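Local structure of reducing-end xylose-releasing exo-oligoxylanase Rex8A (Paenibacillus barcinonensis, 6SUD) at residues M59-G63 with N64-R68; S225-Y228 with L229-A232; A251-L255 with H256-R260; R260-Y263 with S264-R268. The protein hydrolyses xylooligosaccharides, linear or branched, by releasing xylose from their reducing ends in the breakdown of xylan. The protein carries 1 engineered substitution. One frame throughout, in Å; residues are numbered along the deposited sequence.

Four local contacts of one glycoside hydrolase family 8 domain illustrate how chemistry follows position. Contacts 1 and 4 are buried and both line the xylose site: they touch the same two xylose molecules, with nearest atoms about 8 Å apart, and both rely on carboxylates and arginines, contact 4 adding aromatic rings behind them. Contact 2, also largely buried, is a helix end on the other side of the chain's centre from contact 1, held by backbone bonds and a threonine hydroxyl. Contact 3 lies at the surface, a turn closed by backbone bonds and an arginine-aspartate pair. Contacts 3 and 4 follow in one loop before helix 268-280 and share Arg-260.

Contact 1. Residues M59-G63 with N64-R68; sequences MLDTG and NDDVR. With XYP (beta-D-xylopyranose), chain J; XYP (beta-D-xylopyranose), chain K.
Asp-61 and Arg-68 meet through charge alone: OD2 of Asp-61 stands over one face of the guanidinium, 3.1 Å from Arg-68 NE, with no N-H directed at it. The directed N-H bonds of that arginine go to Asp-66 instead, which it grips side-on, NE to OD1 (2.9 Å) and NH2 to OD2, the latter on the syn lone pair; His-113 is a further partner of Asp-66 OD2. A chi1 of 180° swings the carboxylate of Asp-61 across to Asn-64, whose ND2 donates to OD2 over 2.9 Å at 170°, the two flat groups 77° apart. The same OD2 accepts from O2 of the chain J xylose at 2.6 Å, and three neighbours thus converge on one oxygen. The backbone beneath is an antiparallel hairpin connection with a G1 beta bulge, in which Asp-65 and Asp-66 both face Asp-61; Asp-61 N bonds to Asp-66 O at 2.9 Å. This polar cluster is the close-knit side and lines the xylose pocket, where Arg-68 NH1 donates to O3 of the chain J sugar and lies 2.9 Å from O1 of the chain K sugar. Were Arg-68 an alanine, Asp-61 OD2 and Asp-66 OD1, 4.1 Å apart, would probably be left without their shared positive charge, and the sugar O3 without a donor. Leu-60 CD1 makes a lighter contact with the Asp-66 carbonyl, its side chain resting also on Tyr-50 and Pro-116. The solvent side is looser: the exposed Asp-65 carboxylate is in a long, weak ion pair with Lys-357.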
loop_
_atom_site.group_PDB
_atom_site.type_symbol
_atom_site.label_atom_id
_atom_site.label_comp_id
_atom_site.label_asym_id
_atom_site.label_seq_id
_atom_site.Cartn_x
_atom_site.Cartn_y
_atom_site.Cartn_z
ATOM N N MET A 59 -6.516 -13.101 -3.279
ATOM C CA MET A 59 -5.763 -12.866 -2.032
ATOM C C MET A 59 -6.818 -12.880 -0.916
ATOM O O MET A 59 -7.771 -12.092 -1.031
ATOM C CB MET A 59 -5.077 -11.493 -2.134
ATOM C CG MET A 59 -4.065 -11.385 -3.264
ATOM S SD MET A 59 -2.635 -12.523 -3.079
ATOM C CE MET A 59 -1.682 -11.591 -1.880
ATOM N N LEU A 60 -6.718 -13.788 0.064
ATOM C CA LEU A 60 -7.742 -13.978 1.130
ATOM C C LEU A 60 -7.390 -13.124 2.348
ATOM O O LEU A 60 -6.299 -13.303 2.896
ATOM C CB LEU A 60 -7.796 -15.457 1.535
ATOM C CG LEU A 60 -8.945 -15.851 2.468
ATOM C CD1 LEU A 60 -10.308 -15.564 1.852
ATOM C CD2 LEU A 60 -8.837 -17.311 2.883
ATOM N N ASP A 61 -8.293 -12.238 2.771
ATOM C CA ASP A 61 -8.209 -11.671 4.140
ATOM C C ASP A 61 -8.639 -12.799 5.083
ATOM O O ASP A 61 -9.855 -13.045 5.221
ATOM C CB ASP A 61 -8.980 -10.357 4.295
ATOM C CG ASP A 61 -8.910 -9.767 5.700
ATOM O OD1 ASP A 61 -8.548 -10.502 6.656
ATOM O OD2 ASP A 61 -9.205 -8.568 5.838
ATOM N N THR A 62 -7.649 -13.507 5.629
ATOM C CA THR A 62 -7.842 -14.738 6.440
ATOM C C THR A 62 -8.618 -14.396 7.710
ATOM O O THR A 62 -9.399 -15.249 8.185
ATOM C CB THR A 62 -6.496 -15.379 6.794
ATOM O OG1 THR A 62 -5.698 -14.407 7.464
ATOM C CG2 THR A 62 -5.735 -15.867 5.586
ATOM N N GLY A 63 -8.368 -13.213 8.267
ATOM C CA GLY A 63 -8.995 -12.742 9.514
ATOM C C GLY A 63 -10.475 -12.464 9.340
ATOM O O GLY A 63 -11.234 -12.723 10.296
ATOM N N ASN A 64 -10.883 -11.976 8.164
ATOM C CA ASN A 64 -12.273 -11.519 7.903
ATOM C C ASN A 64 -12.986 -12.491 6.954
ATOM O O ASN A 64 -14.170 -12.259 6.696
ATOM C CB ASN A 64 -12.275 -10.084 7.382
ATOM C CG ASN A 64 -11.887 -9.078 8.447
ATOM O OD1 ASN A 64 -12.602 -8.912 9.434
ATOM N ND2 ASN A 64 -10.771 -8.392 8.248
ATOM N N ASP A 65 -12.288 -13.528 6.472
ATOM C CA ASP A 65 -12.825 -14.564 5.542
ATOM C C ASP A 65 -13.505 -13.899 4.343
ATOM O O ASP A 65 -14.626 -14.316 3.994
ATOM C CB ASP A 65 -13.846 -15.471 6.236
ATOM C CG ASP A 65 -13.404 -15.905 7.616
ATOM O OD1 ASP A 65 -12.449 -16.709 7.700
ATOM O OD2 ASP A 65 -14.000 -15.417 8.594
ATOM N N ASP A 66 -12.869 -12.895 3.743
ATOM C CA ASP A 66 -13.395 -12.242 2.518
ATOM C C ASP A 66 -12.218 -11.835 1.631
ATOM O O ASP A 66 -11.051 -11.966 2.062
ATOM C CB ASP A 66 -14.327 -11.067 2.834
ATOM C CG ASP A 66 -13.671 -9.933 3.610
ATOM O OD1 ASP A 66 -12.440 -9.974 3.775
ATOM O OD2 ASP A 66 -14.405 -9.023 4.060
ATOM N N VAL A 67 -12.543 -11.403 0.416
ATOM C CA VAL A 67 -11.568 -10.928 -0.602
ATOM C C VAL A 67 -11.743 -9.407 -0.743
ATOM O O VAL A 67 -12.852 -8.968 -1.016
ATOM C CB VAL A 67 -11.773 -11.678 -1.929
ATOM C CG1 VAL A 67 -10.852 -11.153 -3.011
ATOM C CG2 VAL A 67 -11.572 -13.179 -1.773
ATOM N N ARG A 68 -10.679 -8.639 -0.500
ATOM C CA ARG A 68 -10.738 -7.155 -0.415
ATOM C C ARG A 68 -9.975 -6.564 -1.591
ATOM O O ARG A 68 -8.973 -7.173 -2.005
ATOM C CB ARG A 68 -10.178 -6.705 0.934
ATOM C CG ARG A 68 -10.988 -7.259 2.093
ATOM C CD ARG A 68 -10.522 -6.887 3.474
ATOM N NE ARG A 68 -11.618 -7.246 4.353
ATOM C CZ ARG A 68 -11.927 -6.652 5.489
ATOM N NH1 ARG A 68 -11.183 -5.656 5.947
ATOM N NH2 ARG A 68 -13.002 -7.045 6.148
HETATM O O1 XYP J . -7.261 -6.589 10.054
HETATM C C1 XYP J . -6.891 -5.627 9.059
HETATM C C2 XYP J . -7.699 -5.925 7.798
HETATM C C3 XYP J . -7.275 -4.950 6.734
HETATM C C4 XYP J . -7.553 -3.537 7.196
HETATM C C5 XYP J . -6.888 -3.270 8.538
HETATM O O2 XYP J . -7.512 -7.259 7.285
HETATM O O3 XYP J . -7.992 -5.225 5.530
HETATM O O4 XYP J . -7.057 -2.668 6.171
HETATM O O5 XYP J . -7.217 -4.291 9.497
HETATM O O1 XYP K . -10.507 -2.874 6.131
HETATM C C1 XYP K . -10.222 -2.083 4.955
HETATM C C2 XYP K . -8.868 -1.370 5.005
HETATM C C3 XYP K . -8.665 -0.453 3.805
HETATM C C4 XYP K . -9.420 -1.014 2.605
HETATM C C5 XYP K . -9.470 -2.534 2.713
HETATM O O2 XYP K . -8.700 -0.643 6.228
HETATM O O3 XYP K . -7.250 -0.337 3.579
HETATM O O4 XYP K . -10.750 -0.488 2.601
HETATM O O5 XYP K . -10.232 -2.970 3.837
HETATM O O HOH W 1 -8.011 -9.691 0.301
#

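Contact 2. Residues S225-Y228 with L229-A232. With EDO (1,2-ethanediol), chain E.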
loop_
_atom_site.group_PDB
_atom_site.type_symbol
_atom_site.label_atom_id
_atom_site.label_comp_id
_atom_site.label_asym_id
_atom_site.label_seq_id
_atom_site.Cartn_x
_atom_site.Cartn_y
_atom_site.Cartn_z
ATOM N N SER A 225 -0.065 15.721 -1.345
ATOM C CA SER A 225 0.038 14.552 -0.425
ATOM C C SER A 225 1.305 14.646 0.435
ATOM O O SER A 225 1.246 14.274 1.629
ATOM C CB SER A 225 -0.017 13.246 -1.145
ATOM O OG SER A 225 -1.358 12.901 -1.418
ATOM N N ARG A 226 2.425 15.098 -0.122
ATOM C CA ARG A 226 3.656 15.250 0.694
ATOM C C ARG A 226 3.372 16.269 1.802
ATOM O O ARG A 226 3.698 15.986 2.965
ATOM C CB ARG A 226 4.863 15.660 -0.151
ATOM C CG ARG A 226 5.222 14.658 -1.241
ATOM C CD ARG A 226 6.639 14.785 -1.759
ATOM N NE ARG A 226 6.945 13.682 -2.659
ATOM C CZ ARG A 226 6.825 13.741 -3.983
ATOM N NH1 ARG A 226 6.451 14.869 -4.565
ATOM N NH2 ARG A 226 7.095 12.684 -4.721
ATOM N N ALA A 227 2.786 17.414 1.451
ATOM C CA ALA A 227 2.380 18.455 2.420
ATOM C C ALA A 227 1.436 17.862 3.461
ATOM O O ALA A 227 1.630 18.159 4.633
ATOM C CB ALA A 227 1.692 19.613 1.741
ATOM N N TYR A 228 0.432 17.097 3.021
ATOM C CA TYR A 228 -0.604 16.492 3.888
ATOM C C TYR A 228 0.028 15.569 4.932
ATOM O O TYR A 228 -0.280 15.715 6.131
ATOM C CB TYR A 228 -1.607 15.670 3.086
ATOM C CG TYR A 228 -2.723 15.117 3.928
ATOM C CD1 TYR A 228 -3.656 15.974 4.467
ATOM C CD2 TYR A 228 -2.848 13.763 4.215
ATOM C CE1 TYR A 228 -4.700 15.519 5.243
ATOM C CE2 TYR A 228 -3.905 13.284 4.974
ATOM C CZ TYR A 228 -4.832 14.173 5.500
ATOM O OH TYR A 228 -5.892 13.783 6.259
ATOM N N LEU A 229 0.928 14.683 4.530
ATOM C CA LEU A 229 1.581 13.796 5.545
ATOM C C LEU A 229 2.398 14.622 6.527
ATOM O O LEU A 229 2.492 14.197 7.664
ATOM C CB LEU A 229 2.443 12.715 4.900
ATOM C CG LEU A 229 1.625 11.844 3.960
ATOM C CD1 LEU A 229 2.487 11.131 2.948
ATOM C CD2 LEU A 229 0.717 10.915 4.738
ATOM N N ARG A 230 2.943 15.777 6.133
ATOM C CA ARG A 230 3.644 16.636 7.132
ATOM C C ARG A 230 2.642 17.113 8.195
ATOM O O ARG A 230 3.098 17.373 9.297
ATOM C CB ARG A 230 4.346 17.824 6.466
ATOM C CG ARG A 230 5.435 17.414 5.484
ATOM C CD ARG A 230 6.394 18.533 5.109
ATOM N NE ARG A 230 5.828 19.494 4.163
ATOM C CZ ARG A 230 5.832 19.358 2.834
ATOM N NH1 ARG A 230 6.349 18.281 2.269
ATOM N NH2 ARG A 230 5.302 20.297 2.069
ATOM N N THR A 231 1.349 17.257 7.872
ATOM C CA THR A 231 0.295 17.753 8.806
ATOM C C THR A 231 -0.323 16.608 9.610
ATOM O O THR A 231 -0.771 16.880 10.746
ATOM C CB THR A 231 -0.816 18.537 8.089
ATOM O OG1 THR A 231 -1.584 17.633 7.288
ATOM C CG2 THR A 231 -0.265 19.669 7.252
ATOM N N ALA A 232 -0.343 15.379 9.080
ATOM C CA ALA A 232 -1.024 14.231 9.730
ATOM C C ALA A 232 -0.104 13.562 10.745
ATOM O O ALA A 232 -0.630 12.970 11.710
ATOM C CB ALA A 232 -1.487 13.218 8.713
HETATM C C1 EDO E . -3.782 19.374 4.630
HETATM O O1 EDO E . -3.229 19.455 5.922
HETATM C C2 EDO E . -2.820 19.359 3.537
HETATM O O2 EDO E . -1.567 19.956 3.810
#
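This is a contact within the last turns of helix 215-232, where side chains three and four residues apart pack along the helix and one late carbonyl, that of Tyr-228, gathers extra donors. Ala-232 N donates to Tyr-228 O at 3.0 Å. Thr-231 N donates to Tyr-228 O at 2.8 Å. The hydroxyl Thr-231 OG1 reaches Tyr-228 O at 2.6 Å, in the carbonyl plane on a lone pair. Thr-231 OG1 sits between its backbone N and carbonyl carbon (chi1 69°), a position that folds the hydroxyl back on the preceding turn; it also accepts from a 1,2-ethanediol molecule, probably left from crystallisation. That diol lies at the rim of the Tyr-228 ring, its C1 in the ring plane and 3.4 Å from Tyr-228 CD1. On the exposed side, the Arg-230 chain bends at chi3 (-76°) and lays a guanidinium face over Ala-227, with NH2 3.5 Å from Ala-227 CA, while Asp-283 takes NH1 in a salt bridge. On the buried side, Leu-229 packs its CG against the carbonyl oxygen of Ser-225. Tyr-228 stacks on His-198 and is hydrogen-bonded through its hydroxyl to Asn-245 O, and an alanine here would probably leave that carbonyl without its partner and the His-198 ring without its stack. Around the helix end, Leu-229 rests on Val-273 of helix 268-280, Arg-226 forms a salt bridge to Asp-276 of that helix and another to Glu-204 of helix 200-209, and Ser-225 touches Pro-200 and Tyr-203 of helix 200-209.

Contact 3. Residues A251-L255 with H256-R260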
loop_
_atom_site.group_PDB
_atom_site.type_symbol
_atom_site.label_atom_id
_atom_site.label_comp_id
_atom_site.label_asym_id
_atom_site.label_seq_id
_atom_site.Cartn_x
_atom_site.Cartn_y
_atom_site.Cartn_z
ATOM N N ALA A 251 -9.782 12.656 12.436
ATOM C CA ALA A 251 -11.194 12.812 12.040
ATOM C C ALA A 251 -12.070 12.386 13.213
ATOM O O ALA A 251 -11.614 11.656 14.098
ATOM C CB ALA A 251 -11.451 12.001 10.804
ATOM N N PRO A 252 -13.344 12.839 13.275
ATOM C CA PRO A 252 -14.246 12.426 14.349
ATOM C C PRO A 252 -14.455 10.907 14.410
ATOM O O PRO A 252 -14.260 10.227 13.416
ATOM C CB PRO A 252 -15.582 13.110 14.022
ATOM C CG PRO A 252 -15.221 14.238 13.066
ATOM C CD PRO A 252 -13.973 13.787 12.338
ATOM N N VAL A 253 -14.869 10.412 15.577
ATOM C CA VAL A 253 -15.319 9.001 15.743
ATOM C C VAL A 253 -16.426 8.748 14.715
ATOM O O VAL A 253 -17.311 9.623 14.545
ATOM C CB VAL A 253 -15.774 8.714 17.187
ATOM C CG1 VAL A 253 -16.443 7.347 17.320
ATOM C CG2 VAL A 253 -14.607 8.826 18.151
ATOM N N GLN A 254 -16.351 7.612 14.026
ATOM C CA GLN A 254 -17.307 7.257 12.947
ATOM C C GLN A 254 -18.298 6.226 13.492
ATOM O O GLN A 254 -18.038 5.638 14.562
ATOM C CB GLN A 254 -16.549 6.777 11.707
ATOM C CG GLN A 254 -15.616 7.823 11.108
ATOM C CD GLN A 254 -16.339 9.029 10.549
ATOM O OE1 GLN A 254 -17.292 8.906 9.778
ATOM N NE2 GLN A 254 -15.883 10.213 10.929
ATOM N N LEU A 255 -19.408 6.017 12.785
ATOM C CA LEU A 255 -20.457 5.055 13.222
ATOM C C LEU A 255 -19.861 3.646 13.337
ATOM O O LEU A 255 -20.344 2.876 14.186
ATOM C CB LEU A 255 -21.625 5.092 12.233
ATOM C CG LEU A 255 -22.435 6.387 12.221
ATOM C CD1 LEU A 255 -23.553 6.300 11.202
ATOM C CD2 LEU A 255 -22.995 6.709 13.602
ATOM N N HIS A 256 -18.831 3.329 12.550
ATOM C CA HIS A 256 -18.232 1.968 12.492
ATOM C C HIS A 256 -16.976 1.884 13.370
ATOM O O HIS A 256 -16.374 0.795 13.396
ATOM C CB HIS A 256 -17.987 1.525 11.039
ATOM C CG HIS A 256 -16.918 2.271 10.313
ATOM N ND1 HIS A 256 -17.106 3.548 9.833
ATOM C CD2 HIS A 256 -15.672 1.903 9.939
ATOM C CE1 HIS A 256 -16.005 3.950 9.229
ATOM N NE2 HIS A 256 -15.120 2.956 9.264
ATOM N N GLY A 257 -16.593 2.965 14.053
ATOM C CA GLY A 257 -15.579 2.905 15.124
ATOM C C GLY A 257 -14.724 4.154 15.247
ATOM O O GLY A 257 -14.947 5.142 14.519
ATOM N N ASP A 258 -13.768 4.087 16.174
ATOM C CA ASP A 258 -12.872 5.205 16.570
ATOM C C ASP A 258 -11.536 5.001 15.854
ATOM O O ASP A 258 -10.835 4.032 16.211
ATOM C CB ASP A 258 -12.716 5.218 18.091
ATOM C CG ASP A 258 -11.844 6.336 18.630
ATOM O OD1 ASP A 258 -11.292 7.118 17.811
ATOM O OD2 ASP A 258 -11.759 6.437 19.871
ATOM N N PHE A 259 -11.238 5.841 14.861
ATOM C CA PHE A 259 -10.064 5.714 13.962
ATOM C C PHE A 259 -9.095 6.865 14.249
ATOM O O PHE A 259 -8.264 7.199 13.414
ATOM C CB PHE A 259 -10.544 5.601 12.510
ATOM C CG PHE A 259 -11.265 4.306 12.241
ATOM C CD1 PHE A 259 -10.555 3.170 11.877
ATOM C CD2 PHE A 259 -12.643 4.211 12.368
ATOM C CE1 PHE A 259 -11.204 1.963 11.664
ATOM C CE2 PHE A 259 -13.294 3.007 12.138
ATOM C CZ PHE A 259 -12.573 1.889 11.785
ATOM N N ARG A 260 -9.183 7.442 15.445
ATOM C CA ARG A 260 -8.377 8.632 15.828
ATOM C C ARG A 260 -6.954 8.243 16.213
ATOM O O ARG A 260 -6.124 9.150 16.362
ATOM C CB ARG A 260 -9.045 9.345 17.000
ATOM C CG ARG A 260 -10.361 9.998 16.610
ATOM C CD ARG A 260 -11.002 10.728 17.775
ATOM N NE ARG A 260 -11.276 9.765 18.833
ATOM C CZ ARG A 260 -11.734 10.060 20.047
ATOM N NH1 ARG A 260 -11.972 11.315 20.392
ATOM N NH2 ARG A 260 -11.933 9.091 20.923
HETATM O O HOH W 2 -12.591 8.068 13.633
#
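The chain reverses through a type I beta turn from Gln-254 to Gly-257, closed by two backbone bonds, Gln-254 N to Gly-257 O at 2.9 Å and Gly-257 N to Gln-254 O at 3.1 Å. It is a small hairpin-like loop, with one antiparallel hydrogen-bonded pair, in the connection between helices 215-232 and 268-280. Gly-257 has a phi of 147°, at which any side chain would collide with the carbonyl oxygen of His-256 and press on the Phe-259 ring. Further from the turn, the two arms are bridged by a water that donates to Pro-252 O and accepts from Phe-259 N. Pro-252 O is gripped a second time, by the amide of Gln-254: its chain bends at chi2 (-65°) and brings NE2 back to within 3.0 Å of Pro-252 O, above the carbonyl plane. The CB of the same glutamine lies 3.8 Å from ND1 of His-256, whose NE2 is hydrogen-bonded to Tyr-243; Phe-259 stacks on that tyrosine, so Tyr-243 contacts both residues, by its hydroxyl and by its ring. On the outer side, Val-253 crosses Arg-260 and sets its CG2 methyl over one guanidinium face, 3.5 Å from Arg-260 NE. Asp-258 fixes the orientation of that guanidinium, gripped side-on by NE and NH2 close to the guanidinium plane. In this salt bridge Arg-260 NE lies 2.8 Å from Asp-258 OD1. Arg-260 N, 3.2 Å from Asp-258 OD1, makes an Asx turn, reaching that oxygen from the opposite face of the carboxylate plane to NE.

Contact 4. Residues R260-Y263 with S264-R268; sequences RHFY and SDAYR. With XYP (beta-D-xylopyranose), chain K; XYP (beta-D-xylopyranose), chain J.
Phe-262 carries its CG anti to the backbone N (chi1 -172°) while Tyr-267 has its CG beside the backbone N (chi1 -59°), and these two settings bring the rings together across a tight bend. They meet obliquely, centroids 5.3 Å apart and planes at 45°, with Phe-262 CE2 3.6 Å from Tyr-267 CE1. The other side of the phenyl ring, at CD1, rests on the methyl of Ala-266 at 3.7 Å, and Leu-325 of helix 322-331 touches both aromatic side chains. The Tyr-267 ring also lies against the backbone of the bend, CE1 3.4 Å from Tyr-263 C, and the CA of Ser-264 sits over the centre of one of its faces. Its hydroxyl donates to a water in the plane of the ring, over 2.6 Å, and that water donates in turn to Phe-262 O. The bend itself is closed by Ala-266 N to Tyr-263 O at 2.9 Å, leading into helix 268-280. From here the polar side chains emerge toward the sugars. Arg-268 NE donates to Asp-265 O in the carbonyl plane, on a lone pair, and NH2 forms a salt bridge with Asp-265 OD2 (3.4 Å); NH1 and, weakly, NH2 reach O3 of the chain K xylose. Asp-265 OD1 accepts from O2 of that sugar at 2.8 Å, while Glu-242 holds the backbone N of Asp-265. The rings thus pack the bend from which Asp-265 and Arg-268 reach the bound xylose, and Asp-265, inferred proton acceptor, forms the acid-base pair with Glu-70, the inferred donor, their side chains about 6 Å apart at the nearest.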
loop_
_atom_site.group_PDB
_atom_site.type_symbol
_atom_site.label_atom_id
_atom_site.label_comp_id
_atom_site.label_asym_id
_atom_site.label_seq_id
_atom_site.Cartn_x
_atom_site.Cartn_y
_atom_site.Cartn_z
ATOM N N ARG A 260 -9.183 7.442 15.445
ATOM C CA ARG A 260 -8.377 8.632 15.828
ATOM C C ARG A 260 -6.954 8.243 16.213
ATOM O O ARG A 260 -6.124 9.150 16.362
ATOM C CB ARG A 260 -9.045 9.345 17.000
ATOM C CG ARG A 260 -10.361 9.998 16.610
ATOM C CD ARG A 260 -11.002 10.728 17.775
ATOM N NE ARG A 260 -11.276 9.765 18.833
ATOM C CZ ARG A 260 -11.734 10.060 20.047
ATOM N NH1 ARG A 260 -11.972 11.315 20.392
ATOM N NH2 ARG A 260 -11.933 9.091 20.923
ATOM N N HIS A 261 -6.694 6.949 16.394
ATOM C CA HIS A 261 -5.466 6.455 17.060
ATOM C C HIS A 261 -4.548 5.746 16.074
ATOM O O HIS A 261 -4.949 5.531 14.910
ATOM C CB HIS A 261 -5.844 5.558 18.229
ATOM C CG HIS A 261 -6.839 6.210 19.118
ATOM N ND1 HIS A 261 -6.552 7.374 19.813
ATOM C CD2 HIS A 261 -8.119 5.892 19.410
ATOM C CE1 HIS A 261 -7.613 7.737 20.509
ATOM N NE2 HIS A 261 -8.584 6.837 20.289
ATOM N N PHE A 262 -3.355 5.381 16.556
ATOM C CA PHE A 262 -2.339 4.649 15.766
ATOM C C PHE A 262 -2.626 3.150 15.876
ATOM O O PHE A 262 -2.367 2.545 16.934
ATOM C CB PHE A 262 -0.928 5.017 16.220
ATOM C CG PHE A 262 0.146 4.444 15.334
ATOM C CD1 PHE A 262 0.448 5.027 14.110
ATOM C CD2 PHE A 262 0.834 3.306 15.703
ATOM C CE1 PHE A 262 1.443 4.499 13.294
ATOM C CE2 PHE A 262 1.805 2.765 14.883
ATOM C CZ PHE A 262 2.114 3.360 13.677
ATOM N N TYR A 263 -3.182 2.599 14.799
ATOM C CA TYR A 263 -3.597 1.183 14.633
ATOM C C TYR A 263 -3.405 0.807 13.156
ATOM O O TYR A 263 -2.881 1.615 12.387
ATOM C CB TYR A 263 -5.040 0.999 15.104
ATOM C CG TYR A 263 -5.390 -0.367 15.651
ATOM C CD1 TYR A 263 -4.708 -0.897 16.736
ATOM C CD2 TYR A 263 -6.429 -1.108 15.109
ATOM C CE1 TYR A 263 -5.040 -2.139 17.256
ATOM C CE2 TYR A 263 -6.773 -2.353 15.617
ATOM C CZ TYR A 263 -6.077 -2.866 16.695
ATOM O OH TYR A 263 -6.428 -4.094 17.180
ATOM N N SER A 264 -3.876 -0.380 12.773
ATOM C CA SER A 264 -3.555 -1.134 11.525
ATOM C C SER A 264 -3.373 -0.257 10.273
ATOM O O SER A 264 -2.339 -0.411 9.623
ATOM C CB SER A 264 -4.612 -2.162 11.285
ATOM O OG SER A 264 -4.772 -2.964 12.440
ATOM N N ASP A 265 -4.329 0.601 9.908
ATOM C CA ASP A 265 -4.213 1.407 8.657
ATOM C C ASP A 265 -2.927 2.248 8.701
ATOM O O ASP A 265 -2.130 2.222 7.713
ATOM C CB ASP A 265 -5.416 2.331 8.444
ATOM C CG ASP A 265 -6.592 1.701 7.724
ATOM O OD1 ASP A 265 -6.834 0.492 7.915
ATOM O OD2 ASP A 265 -7.274 2.440 6.992
ATOM N N ALA A 266 -2.719 2.954 9.818
ATOM C CA ALA A 266 -1.687 4.010 9.955
ATOM C C ALA A 266 -0.274 3.422 9.885
ATOM O O ALA A 266 0.671 4.203 9.664
ATOM C CB ALA A 266 -1.893 4.803 11.221
ATOM N N TYR A 267 -0.100 2.109 10.058
ATOM C CA TYR A 267 1.244 1.481 9.978
ATOM C C TYR A 267 1.891 1.780 8.628
ATOM O O TYR A 267 3.126 1.989 8.577
ATOM C CB TYR A 267 1.164 -0.036 10.153
ATOM C CG TYR A 267 0.569 -0.487 11.453
ATOM C CD1 TYR A 267 0.353 0.402 12.494
ATOM C CD2 TYR A 267 0.289 -1.825 11.666
ATOM C CE1 TYR A 267 -0.177 -0.014 13.701
ATOM C CE2 TYR A 267 -0.247 -2.258 12.865
ATOM C CZ TYR A 267 -0.489 -1.351 13.878
ATOM O OH TYR A 267 -1.000 -1.790 15.065
ATOM N N ARG A 268 1.077 1.854 7.571
ATOM C CA ARG A 268 1.576 1.953 6.174
ATOM C C ARG A 268 2.160 3.347 5.924
ATOM O O ARG A 268 2.981 3.455 5.017
ATOM C CB ARG A 268 0.467 1.601 5.184
ATOM C CG ARG A 268 -0.068 0.188 5.386
ATOM C CD ARG A 268 -1.305 -0.007 4.539
ATOM N NE ARG A 268 -2.476 0.719 5.045
ATOM C CZ ARG A 268 -3.726 0.503 4.627
ATOM N NH1 ARG A 268 -3.955 -0.359 3.656
ATOM N NH2 ARG A 268 -4.744 1.158 5.153
HETATM O O1 XYP K . -10.507 -2.874 6.131
HETATM C C1 XYP K . -10.222 -2.083 4.955
HETATM C C2 XYP K . -8.868 -1.370 5.005
HETATM C C3 XYP K . -8.665 -0.453 3.805
HETATM C C4 XYP K . -9.420 -1.014 2.605
HETATM C C5 XYP K . -9.470 -2.534 2.713
HETATM O O2 XYP K . -8.700 -0.643 6.228
HETATM O O3 XYP K . -7.250 -0.337 3.579
HETATM O O4 XYP K . -10.750 -0.488 2.601
HETATM O O5 XYP K . -10.232 -2.970 3.837
HETATM O O1 XYP J . -7.261 -6.589 10.054
HETATM C C1 XYP J . -6.891 -5.627 9.059
HETATM C C2 XYP J . -7.699 -5.925 7.798
HETATM C C3 XYP J . -7.275 -4.950 6.734
HETATM C C4 XYP J . -7.553 -3.537 7.196
HETATM C C5 XYP J . -6.888 -3.270 8.538
HETATM O O2 XYP J . -7.512 -7.259 7.285
HETATM O O3 XYP J . -7.992 -5.225 5.530
HETATM O O4 XYP J . -7.057 -2.668 6.171
HETATM O O5 XYP J . -7.217 -4.291 9.497
HETATM O O HOH W 3 -0.909 0.078 16.839
#